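Long-range contacts in DNMT2 (Spodoptera frugiperda, PDB 4H0N), which methylates cytosine 38 in the anticodon loop of tRNA(Asp) and also acts as a DNA (cytosine-5)-methyltransferase, using S-adenosylmethionine as methyl donor: residues V30-I35 / N51-I57; T61-I65 / I105-L109; N140-F146 / Y162-R168. The protein carries 3 engineered substitutions. All blocks are in the same frame, centred on the assembly; numbering follows the deposited sequence.

Contact 1: V30-I35 / N51-I57; sequences VAAVDI and NLLNRNI. With SAH (S-adenosyl-L-homocysteine), chain E.
Ala32 and Leu52 pair side by side in parallel strands: Ala32 N gives to Asn51 O (2.8 Å) and Ala32 O receives Leu53 N, a nearly straight bond at 171°. Asp34 N continues the ladder to Leu53 O. On the Val33 and Leu53 face, Val33 CG1 meets Ile57 CD1 at 3.6 Å. Beyond the strands, Ile35 reaches the cofactor product. Its CB lies near Asn54 OD1, and CG2 meets Arg55 O (3.3 Å) and SAH C2. With chi1 at 61°, CG1 stands between backbone N and carbonyl carbon and lies over adenine C4; CD1, at the tip, comes 3.8 Å from C5 of SAH. Ile57 CD1 approaches C2 of the opposite adenine face at 3.5 Å, while Ile57 N donates to SAH N1 (3.2 Å). Asp34 OD2 accepts the ribose O2' of SAH at 3.0 Å and Asn36 N, its OD1 Gly12 N. With an alanine here, the ribose O2' and the Asn36 and Gly12 amides would probably lose their acceptor. An acidic residue after the second strand and isoleucines on both faces of the adenine form the nucleoside pocket of a Rossmann-like class I methyltransferase.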
# COMPACT_ATOMS: atom_id res chain seq x y z
N VAL A 30 -8.83 -14.07 -11.75
CA VAL A 30 -10.10 -14.32 -12.42
C VAL A 30 -11.07 -13.18 -12.16
O VAL A 30 -12.05 -13.01 -12.89
CB VAL A 30 -10.74 -15.66 -11.99
CG1 VAL A 30 -9.74 -16.79 -12.13
CG2 VAL A 30 -11.27 -15.59 -10.56
N ALA A 31 -10.80 -12.40 -11.12
CA ALA A 31 -11.70 -11.32 -10.73
C ALA A 31 -11.04 -10.35 -9.76
O ALA A 31 -10.34 -10.77 -8.84
CB ALA A 31 -12.98 -11.88 -10.13
N ALA A 32 -11.28 -9.05 -9.99
CA ALA A 32 -10.83 -8.00 -9.09
C ALA A 32 -12.04 -7.13 -8.78
O ALA A 32 -12.78 -6.75 -9.68
CB ALA A 32 -9.75 -7.18 -9.74
N VAL A 33 -12.25 -6.82 -7.50
CA VAL A 33 -13.46 -6.13 -7.07
C VAL A 33 -13.16 -4.83 -6.33
O VAL A 33 -12.47 -4.83 -5.31
CB VAL A 33 -14.32 -7.03 -6.15
CG1 VAL A 33 -15.55 -6.28 -5.68
CG2 VAL A 33 -14.71 -8.31 -6.87
N ASP A 34 -13.67 -3.72 -6.86
CA ASP A 34 -13.48 -2.42 -6.25
C ASP A 34 -14.61 -1.49 -6.71
O ASP A 34 -15.05 -1.56 -7.85
CB ASP A 34 -12.12 -1.84 -6.65
CG ASP A 34 -11.73 -0.63 -5.81
OD1 ASP A 34 -10.62 -0.64 -5.24
OD2 ASP A 34 -12.53 0.33 -5.74
N ILE A 35 -15.07 -0.63 -5.81
CA ILE A 35 -16.18 0.27 -6.11
C ILE A 35 -15.73 1.67 -6.52
O ILE A 35 -16.56 2.54 -6.74
CB ILE A 35 -17.13 0.44 -4.90
CG1 ILE A 35 -16.37 1.03 -3.71
CG2 ILE A 35 -17.78 -0.89 -4.54
CD1 ILE A 35 -17.23 1.27 -2.50
N ASN A 51 -10.83 -9.50 -15.50
CA ASN A 51 -12.18 -9.28 -15.00
C ASN A 51 -12.22 -8.33 -13.80
O ASN A 51 -11.81 -8.68 -12.69
CB ASN A 51 -12.82 -10.61 -14.61
CG ASN A 51 -13.91 -11.04 -15.57
OD1 ASN A 51 -14.81 -10.26 -15.89
ND2 ASN A 51 -13.83 -12.28 -16.04
N LEU A 52 -12.72 -7.12 -14.04
CA LEU A 52 -12.81 -6.11 -13.00
C LEU A 52 -14.27 -5.71 -12.77
O LEU A 52 -14.95 -5.27 -13.69
CB LEU A 52 -11.96 -4.89 -13.36
CG LEU A 52 -12.20 -3.57 -12.63
CD1 LEU A 52 -11.91 -3.69 -11.14
CD2 LEU A 52 -11.36 -2.49 -13.27
N LEU A 53 -14.73 -5.86 -11.53
CA LEU A 53 -16.13 -5.63 -11.22
C LEU A 53 -16.34 -4.44 -10.28
O LEU A 53 -15.82 -4.41 -9.17
CB LEU A 53 -16.74 -6.89 -10.61
CG LEU A 53 -16.33 -8.14 -11.39
CD1 LEU A 53 -16.77 -9.39 -10.68
CD2 LEU A 53 -16.88 -8.10 -12.81
N ASN A 54 -17.11 -3.46 -10.74
CA ASN A 54 -17.57 -2.38 -9.89
C ASN A 54 -18.71 -2.93 -9.04
O ASN A 54 -19.87 -2.85 -9.43
CB ASN A 54 -18.04 -1.19 -10.72
CG ASN A 54 -18.15 0.09 -9.91
OD1 ASN A 54 -18.59 0.07 -8.76
ND2 ASN A 54 -17.75 1.21 -10.51
N ARG A 55 -18.37 -3.51 -7.89
CA ARG A 55 -19.34 -4.18 -7.03
C ARG A 55 -18.93 -4.09 -5.56
O ARG A 55 -17.74 -4.12 -5.23
CB ARG A 55 -19.51 -5.64 -7.44
CG ARG A 55 -20.34 -6.48 -6.46
CD ARG A 55 -20.70 -7.84 -7.04
NE ARG A 55 -21.35 -7.73 -8.34
CZ ARG A 55 -20.96 -8.37 -9.44
NH1 ARG A 55 -19.91 -9.18 -9.40
NH2 ARG A 55 -21.63 -8.21 -10.57
N ASN A 56 -19.92 -3.96 -4.68
CA ASN A 56 -19.69 -4.04 -3.25
C ASN A 56 -19.25 -5.44 -2.82
O ASN A 56 -19.78 -6.45 -3.28
CB ASN A 56 -20.95 -3.65 -2.49
CG ASN A 56 -20.66 -2.76 -1.30
OD1 ASN A 56 -20.20 -3.23 -0.26
ND2 ASN A 56 -20.92 -1.46 -1.46
N ILE A 57 -18.27 -5.49 -1.92
CA ILE A 57 -17.81 -6.76 -1.37
C ILE A 57 -18.98 -7.54 -0.75
O ILE A 57 -19.01 -8.77 -0.79
CB ILE A 57 -16.66 -6.54 -0.34
CG1 ILE A 57 -15.33 -7.03 -0.91
CG2 ILE A 57 -16.94 -7.24 0.98
CD1 ILE A 57 -14.87 -6.31 -2.16
N SAH E . -4.51 -2.56 -2.45
CA SAH E . -5.21 -1.72 -3.41
CB SAH E . -6.24 -0.78 -2.76
CG SAH E . -6.38 -0.81 -1.25
SD SAH E . -7.15 0.72 -0.63
C SAH E . -4.24 -0.96 -4.32
O SAH E . -4.48 0.19 -4.69
OXT SAH E . -3.19 -1.47 -4.70
C5' SAH E . -8.79 -0.03 -0.52
C4' SAH E . -9.66 0.18 -1.76
O4' SAH E . -10.80 -0.66 -1.68
C3' SAH E . -10.18 1.60 -1.92
O3' SAH E . -9.58 2.20 -3.05
C2' SAH E . -11.68 1.48 -2.13
O2' SAH E . -12.09 2.09 -3.33
C1' SAH E . -11.95 -0.01 -2.20
N9 SAH E . -13.15 -0.40 -1.43
C8 SAH E . -13.53 0.08 -0.20
N7 SAH E . -14.68 -0.53 0.16
C5 SAH E . -15.05 -1.39 -0.82
C6 SAH E . -16.13 -2.25 -0.96
N6 SAH E . -17.06 -2.33 -0.01
N1 SAH E . -16.24 -3.02 -2.10
C2 SAH E . -15.28 -2.94 -3.09
N3 SAH E . -14.21 -2.08 -2.94
C4 SAH E . -14.09 -1.32 -1.82

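Contact 2: T61-I65 / I105-L109; sequences TPQVI and ILDQL. With CA (calcium ion), chain F.
Pro62 lays its ring against the side chain of Gln108, the two crossing obliquely. Pro62 CG is the atom most involved: it lies 3.5 Å from Gln108 CG and close to NE2 as well, so the amide end and the aliphatic stem of the glutamine both pass beside the same ring carbon. A chi1 of 41° turns the Gln108 stem towards the proline, and the chain then runs on extended. Pro62 CB also meets the backbone, 3.5 Å from Gln108 O. At its other margin the ring is closed off by Ile105, whose CG2 is 4.2 Å from Pro62 CD.

Deeper in, the contact is purely hydrocarbon. Leu109 CD2 is shared by two residues: it touches Pro62 CA at 3.9 Å and Ile65 CD1 at 3.7 Å, and also borders Ile65 CG2. The terminal methyls, Ile65 CD1 and Ile105 CD1, meet at 4.1 Å where the two side chains cross at about a right angle. The face made by Pro62 and Ile65, three residues apart on one helical turn, thus packs on Ile105 and Leu109. That turn is fixed at its start by Thr61, the N-cap, whose OG1 accepts Val64 N at 2.9 Å.

On the far side of 105-109, Asp107 binds the calcium ion through OD1, with Gly104 O as second protein ligand, and Leu106 packs on Lys135 and Leu136 of helix 127-138. Residues 105-109, leading from helix 99-105 toward strand 114-119, therefore lie between helix 127-138 and the first turn of helix 62-67, with Ile65 also resting on Val70 just before strand 72-75.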
# COMPACT_ATOMS: atom_id res chain seq x y z
N THR A 61 -21.36 -13.23 -3.24
CA THR A 61 -21.92 -14.42 -2.62
C THR A 61 -20.95 -15.59 -2.76
O THR A 61 -20.20 -15.66 -3.74
CB THR A 61 -23.25 -14.79 -3.29
OG1 THR A 61 -23.00 -15.33 -4.59
CG2 THR A 61 -24.13 -13.56 -3.41
N PRO A 62 -20.95 -16.49 -1.78
CA PRO A 62 -20.20 -17.76 -1.86
C PRO A 62 -20.47 -18.45 -3.19
O PRO A 62 -19.56 -18.96 -3.83
CB PRO A 62 -20.81 -18.59 -0.73
CG PRO A 62 -21.24 -17.57 0.28
CD PRO A 62 -21.60 -16.32 -0.47
N GLN A 63 -21.74 -18.42 -3.59
CA GLN A 63 -22.20 -19.03 -4.82
C GLN A 63 -21.43 -18.51 -6.03
O GLN A 63 -20.87 -19.30 -6.79
CB GLN A 63 -23.70 -18.78 -5.00
CG GLN A 63 -24.59 -19.50 -3.99
CD GLN A 63 -24.49 -18.93 -2.59
OE1 GLN A 63 -24.42 -17.71 -2.40
NE2 GLN A 63 -24.48 -19.81 -1.59
N VAL A 64 -21.41 -17.20 -6.21
CA VAL A 64 -20.74 -16.62 -7.37
C VAL A 64 -19.22 -16.76 -7.26
O VAL A 64 -18.52 -16.92 -8.26
CB VAL A 64 -21.16 -15.15 -7.61
CG1 VAL A 64 -20.61 -14.23 -6.53
CG2 VAL A 64 -20.69 -14.69 -8.98
N ILE A 65 -18.71 -16.73 -6.03
CA ILE A 65 -17.30 -16.97 -5.79
C ILE A 65 -16.94 -18.41 -6.16
O ILE A 65 -15.86 -18.68 -6.67
CB ILE A 65 -16.92 -16.67 -4.32
CG1 ILE A 65 -17.03 -15.17 -4.04
CG2 ILE A 65 -15.52 -17.17 -4.00
CD1 ILE A 65 -16.76 -14.80 -2.60
N ILE A 105 -18.75 -14.97 5.60
CA ILE A 105 -18.89 -15.93 4.52
C ILE A 105 -17.73 -16.89 4.35
O ILE A 105 -17.68 -17.63 3.37
CB ILE A 105 -19.10 -15.25 3.14
CG1 ILE A 105 -17.89 -14.38 2.79
CG2 ILE A 105 -20.39 -14.44 3.12
CD1 ILE A 105 -17.82 -14.01 1.33
N LEU A 106 -16.79 -16.90 5.29
CA LEU A 106 -15.60 -17.74 5.13
C LEU A 106 -15.91 -19.24 5.17
O LEU A 106 -15.35 -20.01 4.39
CB LEU A 106 -14.54 -17.37 6.17
CG LEU A 106 -13.13 -17.89 5.86
CD1 LEU A 106 -12.72 -17.57 4.42
CD2 LEU A 106 -12.14 -17.30 6.84
N ASP A 107 -16.81 -19.65 6.05
CA ASP A 107 -17.14 -21.06 6.22
C ASP A 107 -17.81 -21.67 4.99
O ASP A 107 -17.97 -22.89 4.91
CB ASP A 107 -18.04 -21.25 7.44
CG ASP A 107 -19.33 -20.47 7.32
OD1 ASP A 107 -19.28 -19.32 6.85
OD2 ASP A 107 -20.40 -21.00 7.70
N GLN A 108 -18.21 -20.84 4.04
CA GLN A 108 -18.87 -21.34 2.84
C GLN A 108 -18.08 -20.98 1.59
O GLN A 108 -18.60 -21.02 0.48
CB GLN A 108 -20.30 -20.81 2.76
CG GLN A 108 -20.42 -19.37 3.15
CD GLN A 108 -21.83 -19.01 3.60
OE1 GLN A 108 -22.53 -19.84 4.17
NE2 GLN A 108 -22.24 -17.77 3.34
N LEU A 109 -16.81 -20.63 1.79
CA LEU A 109 -15.89 -20.46 0.68
C LEU A 109 -15.07 -21.73 0.57
O LEU A 109 -13.85 -21.73 0.74
CB LEU A 109 -15.00 -19.23 0.89
CG LEU A 109 -15.77 -17.90 0.92
CD1 LEU A 109 -14.85 -16.70 1.09
CD2 LEU A 109 -16.64 -17.73 -0.32
CA CA F . -21.26 -18.15 7.82

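Contact 3: N140-F146 / Y162-R168; sequences NFIYQEF and YYCTARR
The ring of Phe141 carries Arg168 CG over one face, off toward the rim, and has Arg167 N at its edge. In return Phe141 CZ lies over the centre of one face of the Arg168 guanidinium, 3.7 Å from its plane, although ring and guanidinium are inclined by 49°. The arginine bends at chi2 (-98°) to fold back over the ring. Phe146 presents its edge to Thr165, with OG1 in the ring plane 3.4 Å from CE1, while its CB packs on Tyr163 CB. The Tyr162 ring meets Glu145 at its edge, the carboxylate standing nearly perpendicular to it, and the ring of Phe123 packs on it edge-to-face.

Between these groups runs a regular antiparallel ladder. Ile142 with Arg167, Gln144 with Thr165 and Phe146 with Tyr163 are hydrogen-bonded pairs, each bonded in both directions; Thr165 N to Gln144 O (3.0 Å) lies in the carbonyl plane. At one of the non-hydrogen-bonded pairs between them, Tyr143 and Ala166 bring their CB atoms to 4.2 Å. Phe141, Tyr143, Glu145 and Ala166 face helix 127-138, whereas Phe146, Tyr163 and Thr165 face helix 321-332.

Glu145 extends beyond CG (chi2 -174°), bringing OE2 to Tyr162 OH, which donates to it; the modelled separation is too short to be taken literally. This link joins the edge strand to its neighbour. OE2 also forms a salt bridge with Arg129 NE of the covering helix 127-138. The buried carboxylate is probably kept negatively charged by this arginine.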
# COMPACT_ATOMS: atom_id res chain seq x y z
N ASN A 140 -10.54 -24.46 9.70
CA ASN A 140 -9.33 -25.27 9.50
C ASN A 140 -8.24 -24.60 8.64
O ASN A 140 -7.59 -25.24 7.81
CB ASN A 140 -9.70 -26.66 9.00
CG ASN A 140 -10.87 -27.26 9.76
OD1 ASN A 140 -10.74 -27.66 10.92
ND2 ASN A 140 -12.04 -27.31 9.12
N PHE A 141 -8.06 -23.30 8.86
CA PHE A 141 -6.99 -22.54 8.25
C PHE A 141 -5.82 -22.47 9.22
O PHE A 141 -6.02 -22.38 10.44
CB PHE A 141 -7.46 -21.13 7.90
CG PHE A 141 -8.07 -21.02 6.53
CD1 PHE A 141 -7.29 -20.66 5.45
CD2 PHE A 141 -9.42 -21.28 6.32
CE1 PHE A 141 -7.83 -20.56 4.19
CE2 PHE A 141 -9.97 -21.18 5.05
CZ PHE A 141 -9.17 -20.82 3.98
N ILE A 142 -4.60 -22.55 8.68
CA ILE A 142 -3.41 -22.26 9.46
C ILE A 142 -2.82 -20.96 8.93
O ILE A 142 -3.04 -20.61 7.77
CB ILE A 142 -2.37 -23.37 9.37
CG1 ILE A 142 -2.11 -23.76 7.90
CG2 ILE A 142 -2.83 -24.58 10.16
CD1 ILE A 142 -1.04 -24.82 7.76
N TYR A 143 -2.08 -20.24 9.76
CA TYR A 143 -1.71 -18.87 9.41
C TYR A 143 -0.42 -18.37 10.04
O TYR A 143 0.09 -18.93 11.01
CB TYR A 143 -2.84 -17.93 9.81
CG TYR A 143 -3.10 -17.93 11.30
CD1 TYR A 143 -2.50 -16.99 12.13
CD2 TYR A 143 -3.93 -18.88 11.89
CE1 TYR A 143 -2.73 -16.99 13.49
CE2 TYR A 143 -4.16 -18.89 13.25
CZ TYR A 143 -3.56 -17.94 14.05
OH TYR A 143 -3.78 -17.94 15.40
N GLN A 144 0.10 -17.29 9.48
CA GLN A 144 1.14 -16.51 10.12
C GLN A 144 0.82 -15.02 9.98
O GLN A 144 0.47 -14.55 8.90
CB GLN A 144 2.50 -16.81 9.49
CG GLN A 144 3.63 -16.03 10.12
CD GLN A 144 3.85 -16.40 11.57
OE1 GLN A 144 4.43 -17.44 11.88
NE2 GLN A 144 3.40 -15.54 12.47
N GLU A 145 0.92 -14.29 11.09
CA GLU A 145 0.79 -12.84 11.06
C GLU A 145 2.15 -12.16 10.97
O GLU A 145 3.11 -12.61 11.59
CB GLU A 145 0.06 -12.34 12.30
CG GLU A 145 -1.35 -12.86 12.45
CD GLU A 145 -2.08 -12.23 13.61
OE1 GLU A 145 -1.57 -12.30 14.75
OE2 GLU A 145 -3.17 -11.65 13.38
N PHE A 146 2.23 -11.07 10.21
CA PHE A 146 3.47 -10.32 10.09
C PHE A 146 3.25 -8.85 10.40
O PHE A 146 2.14 -8.33 10.30
CB PHE A 146 4.03 -10.42 8.67
CG PHE A 146 4.33 -11.82 8.21
CD1 PHE A 146 3.34 -12.59 7.62
CD2 PHE A 146 5.61 -12.34 8.31
CE1 PHE A 146 3.62 -13.86 7.17
CE2 PHE A 146 5.89 -13.61 7.87
CZ PHE A 146 4.90 -14.37 7.30
N TYR A 162 0.35 -4.57 8.59
CA TYR A 162 0.01 -5.88 9.09
C TYR A 162 -0.22 -6.82 7.92
O TYR A 162 -0.80 -6.43 6.91
CB TYR A 162 -1.26 -5.80 9.94
CG TYR A 162 -1.88 -7.14 10.27
CD1 TYR A 162 -1.55 -7.81 11.43
CD2 TYR A 162 -2.82 -7.72 9.42
CE1 TYR A 162 -2.12 -9.04 11.74
CE2 TYR A 162 -3.39 -8.94 9.71
CZ TYR A 162 -3.04 -9.59 10.87
OH TYR A 162 -3.62 -10.81 11.16
N TYR A 163 0.23 -8.07 8.06
CA TYR A 163 -0.04 -9.09 7.06
C TYR A 163 -0.44 -10.40 7.69
O TYR A 163 0.03 -10.77 8.76
CB TYR A 163 1.17 -9.33 6.17
CG TYR A 163 1.59 -8.13 5.36
CD1 TYR A 163 1.01 -7.86 4.12
CD2 TYR A 163 2.56 -7.25 5.83
CE1 TYR A 163 1.39 -6.77 3.38
CE2 TYR A 163 2.94 -6.14 5.10
CZ TYR A 163 2.36 -5.91 3.87
OH TYR A 163 2.74 -4.82 3.13
N CYS A 164 -1.32 -11.12 7.00
CA CYS A 164 -1.69 -12.46 7.41
C CYS A 164 -1.69 -13.39 6.20
O CYS A 164 -2.41 -13.16 5.23
CB CYS A 164 -3.07 -12.45 8.07
SG CYS A 164 -3.61 -14.08 8.62
N THR A 165 -0.85 -14.42 6.25
CA THR A 165 -0.88 -15.46 5.23
C THR A 165 -1.62 -16.66 5.79
O THR A 165 -1.10 -17.39 6.64
CB THR A 165 0.54 -15.86 4.78
OG1 THR A 165 1.38 -16.05 5.92
CG2 THR A 165 1.14 -14.78 3.89
N ALA A 166 -2.86 -16.85 5.35
CA ALA A 166 -3.72 -17.92 5.86
C ALA A 166 -3.86 -19.01 4.82
O ALA A 166 -3.93 -18.75 3.62
CB ALA A 166 -5.07 -17.37 6.25
N ARG A 167 -3.93 -20.25 5.29
CA ARG A 167 -3.78 -21.40 4.42
C ARG A 167 -4.54 -22.61 5.00
O ARG A 167 -4.62 -22.77 6.22
CB ARG A 167 -2.29 -21.72 4.33
CG ARG A 167 -1.89 -22.58 3.18
CD ARG A 167 -0.43 -22.94 3.33
NE ARG A 167 -0.17 -24.31 2.90
CZ ARG A 167 0.55 -24.62 1.83
NH1 ARG A 167 1.09 -23.67 1.08
NH2 ARG A 167 0.73 -25.90 1.52
N ARG A 168 -5.10 -23.44 4.12
CA ARG A 168 -5.78 -24.66 4.55
C ARG A 168 -4.78 -25.67 5.10
O ARG A 168 -3.72 -25.88 4.51
CB ARG A 168 -6.58 -25.27 3.40
CG ARG A 168 -7.96 -24.64 3.21
CD ARG A 168 -9.05 -25.47 3.88
NE ARG A 168 -10.19 -24.65 4.28
CZ ARG A 168 -11.07 -24.10 3.44
NH1 ARG A 168 -10.94 -24.27 2.13
NH2 ARG A 168 -12.08 -23.37 3.91

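The three contacts follow one another along the chain, with none nested or crossed. Contact 1 closes first, bringing strand 52-53 alongside strand 27-33 after helix 37-46, a beta-alpha-beta unit at one edge of the seven-stranded sheet. Contact 2 opens almost at once and spans the longest loop, passing strand 72-75 and helix 99-105 before residues 105-109 return to helix 62-67. Contact 3 closes last, a hairpin pairing 141-148 with 161-168 at the other edge of the sheet, whose strand order 3-2-1-4-5-7-6 is that of the class I methyltransferase fold. Contacts 2 and 3 touch lightly through Leu109 and Arg168; contacts 1 and 3 share only the sheet.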